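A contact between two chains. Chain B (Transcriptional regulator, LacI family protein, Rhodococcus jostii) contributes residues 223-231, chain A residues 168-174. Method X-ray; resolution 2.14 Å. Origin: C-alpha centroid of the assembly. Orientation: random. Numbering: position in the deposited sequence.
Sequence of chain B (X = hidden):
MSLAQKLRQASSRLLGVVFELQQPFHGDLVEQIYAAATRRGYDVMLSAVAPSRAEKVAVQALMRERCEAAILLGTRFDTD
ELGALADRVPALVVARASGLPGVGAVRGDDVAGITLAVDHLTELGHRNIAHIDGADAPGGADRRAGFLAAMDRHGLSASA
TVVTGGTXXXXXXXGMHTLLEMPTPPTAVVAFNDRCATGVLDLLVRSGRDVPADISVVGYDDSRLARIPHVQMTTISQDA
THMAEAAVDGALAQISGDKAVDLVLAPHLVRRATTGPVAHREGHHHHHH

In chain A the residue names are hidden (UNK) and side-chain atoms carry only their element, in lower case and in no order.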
# COMPACT_ATOMS: atom_id res chain seq x y z
N SER B 223 10.59 3.44 2.51
CA SER B 223 9.33 3.56 1.79
C SER B 223 8.45 4.58 2.51
O SER B 223 8.83 5.10 3.56
CB SER B 223 8.63 2.19 1.72
OG SER B 223 8.20 1.77 3.00
N ARG B 224 7.27 4.85 1.95
CA ARG B 224 6.35 5.83 2.53
C ARG B 224 6.02 5.55 3.99
O ARG B 224 5.74 6.47 4.75
CB ARG B 224 5.04 5.88 1.72
CG ARG B 224 4.16 4.63 1.84
CD ARG B 224 2.82 4.83 1.14
NE ARG B 224 2.03 5.90 1.75
CZ ARG B 224 1.37 5.79 2.89
NH1 ARG B 224 1.40 4.64 3.57
NH2 ARG B 224 0.70 6.82 3.38
N LEU B 225 6.08 4.29 4.38
CA LEU B 225 5.78 3.91 5.75
C LEU B 225 6.75 4.57 6.72
O LEU B 225 6.36 5.08 7.76
CB LEU B 225 5.89 2.38 5.90
CG LEU B 225 5.03 1.52 4.97
CD1 LEU B 225 5.44 0.07 5.10
CD2 LEU B 225 3.56 1.70 5.31
N ALA B 226 8.03 4.57 6.36
CA ALA B 226 9.09 5.13 7.20
C ALA B 226 9.08 6.64 7.38
O ALA B 226 9.49 7.15 8.43
CB ALA B 226 10.45 4.69 6.65
N ARG B 227 8.61 7.37 6.37
CA ARG B 227 8.61 8.82 6.45
C ARG B 227 7.36 9.41 7.11
O ARG B 227 7.33 10.60 7.43
CB ARG B 227 8.80 9.42 5.06
CG ARG B 227 7.54 9.43 4.21
CD ARG B 227 7.85 9.69 2.74
NE ARG B 227 8.53 8.55 2.14
CZ ARG B 227 8.58 8.32 0.83
NH1 ARG B 227 7.99 9.16 -0.00
NH2 ARG B 227 9.21 7.25 0.37
N ILE B 228 6.33 8.59 7.32
CA ILE B 228 5.12 9.07 7.96
C ILE B 228 5.51 9.84 9.21
O ILE B 228 6.23 9.33 10.06
CB ILE B 228 4.18 7.91 8.36
CG1 ILE B 228 3.67 7.20 7.10
CG2 ILE B 228 3.00 8.44 9.16
CD1 ILE B 228 2.87 5.94 7.37
N PRO B 229 5.05 11.10 9.32
CA PRO B 229 5.32 12.01 10.44
C PRO B 229 5.34 11.44 11.85
O PRO B 229 6.20 11.81 12.64
CB PRO B 229 4.25 13.08 10.25
CG PRO B 229 4.19 13.20 8.79
CD PRO B 229 4.17 11.75 8.34
N HIS B 230 4.40 10.56 12.20
CA HIS B 230 4.39 10.02 13.56
C HIS B 230 5.11 8.68 13.69
O HIS B 230 5.20 8.13 14.79
CB HIS B 230 2.95 9.91 14.09
CG HIS B 230 2.06 9.02 13.28
ND1 HIS B 230 1.90 7.68 13.57
CD2 HIS B 230 1.31 9.27 12.18
CE1 HIS B 230 1.09 7.14 12.67
NE2 HIS B 230 0.72 8.08 11.82
N VAL B 231 5.62 8.16 12.58
CA VAL B 231 6.35 6.90 12.63
C VAL B 231 7.85 7.21 12.74
O VAL B 231 8.52 6.71 13.65
CB VAL B 231 6.08 6.05 11.37
CG1 VAL B 231 6.88 4.76 11.42
CG2 VAL B 231 4.60 5.73 11.27
N UNK A 168 -5.01 9.85 4.51
CA UNK A 168 -3.75 9.29 4.99
C UNK A 168 -3.70 9.10 6.51
O UNK A 168 -4.61 9.51 7.23
c UNK A 168 -2.56 10.18 4.57
c UNK A 168 -2.68 10.53 3.09
o UNK A 168 -2.54 11.38 5.34
N UNK A 169 -2.64 8.46 6.98
CA UNK A 169 -2.46 8.19 8.40
C UNK A 169 -2.22 9.44 9.22
O UNK A 169 -2.67 9.53 10.37
o UNK A 169 0.12 4.93 6.31
c UNK A 169 -0.58 5.94 6.56
o UNK A 169 -0.64 6.94 5.81
c UNK A 169 -1.41 5.93 7.83
c UNK A 169 -1.30 7.22 8.61
N UNK A 170 -1.53 10.42 8.64
CA UNK A 170 -1.23 11.65 9.36
C UNK A 170 -2.51 12.43 9.67
O UNK A 170 -2.71 12.89 10.79
c UNK A 170 -0.28 12.56 8.55
c UNK A 170 0.06 13.82 9.35
o UNK A 170 0.94 11.85 8.28
N UNK A 171 -3.37 12.57 8.67
CA UNK A 171 -4.62 13.28 8.86
C UNK A 171 -5.44 12.58 9.94
O UNK A 171 -6.16 13.22 10.71
c UNK A 171 -4.91 13.79 5.08
o UNK A 171 -5.40 14.62 4.28
o UNK A 171 -4.61 12.62 4.76
c UNK A 171 -4.66 14.22 6.51
c UNK A 171 -5.38 13.35 7.54
N UNK A 172 -5.33 11.25 9.99
CA UNK A 172 -6.05 10.50 11.00
C UNK A 172 -5.50 10.86 12.37
O UNK A 172 -6.25 11.16 13.29
N UNK A 173 -4.18 10.85 12.49
CA UNK A 173 -3.50 11.16 13.74
C UNK A 173 -3.73 12.60 14.20
O UNK A 173 -3.94 12.86 15.38
c UNK A 173 -2.01 10.89 13.61
N UNK A 174 -3.69 13.54 13.26
CA UNK A 174 -3.90 14.94 13.60
C UNK A 174 -5.35 15.13 14.03
O UNK A 174 -5.64 15.84 14.99
o UNK A 174 -2.42 16.86 9.79
c UNK A 174 -2.16 15.67 11.86
o UNK A 174 -0.79 17.48 11.13
c UNK A 174 -1.76 16.75 10.86
c UNK A 174 -3.58 15.84 12.40

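Position 168 carries three side-chain atoms, a carbon bearing one oxygen and one carbon, and none comes within 4.5 Å of the chain B stretch. A beta-branched side chain with a hydroxyl is threonine. Thr A168 stands at the N-cap, right before the helix, a place that favours a short side chain with a polar atom near the backbone.

Position 169 has three carbons in a row, the third carrying two oxygens, and both oxygens face the guanidinium of Arg B224. A carboxylate on a two-carbon arm is glutamate. Its CA-to-CB bond points toward chain B. NH2 of Arg B224 donates to OE1 of Glu A169 at 2.8 Å, and NH1 of Arg B224 donates to OE2 of Glu A169 at 3.0 Å. Both bonds are nearly straight, with OE1 lying near the guanidinium plane, so charge and direction reinforce each other in a salt bridge. CD1 of Ile B228 packs 3.1 Å from OE2 of Glu A169.

Position 170 again shows one carbon bearing an oxygen and a carbon, the oxygen lying against CD of Pro B229, so it is threonine. OG1 of Thr A170 is 3.2 Å from CD of Pro B229, and the compact branched side chain fits beside both Pro B229 and Ile B228.

Position 171 has three carbons ending in two oxygens and is out of reach of chain B. It is glutamate, turned back on its own chain: OE1 of Glu A171 accepts from N of Thr A168 at 2.8 Å and from OG1 of Thr A168 at a very short 2.5 Å, tying down the first turn of the helix.

Position 172 has no side-chain atoms, which makes it glycine. Gly A172 is buried without touching the chain B stretch; its N makes a weak hydrogen bond to O of Thr A168, 3.3 Å away.

Position 173 has a single carbon, pointing toward chain B and resting near CD2 of His B230, and so is alanine. CB of Ala A173 lies 4.0 Å from CD2 of His B230, a small apolar group against the imidazole.

Position 174 has three carbons and a terminal pair of oxygens, the pattern of glutamate. Exposed and clear of the chain B stretch, Glu A174 has a setting that suits charge.

The contact thus combines a two-pronged salt bridge with close packing along one helix. Ile B228, Pro B229 and His B230 cover the helix beside the bridge, His B230 lying edge-on to CB of Glu A169. The cost is NE2 of His B230, buried without a polar partner.

Chain A, residues 168-174: TETEGAE
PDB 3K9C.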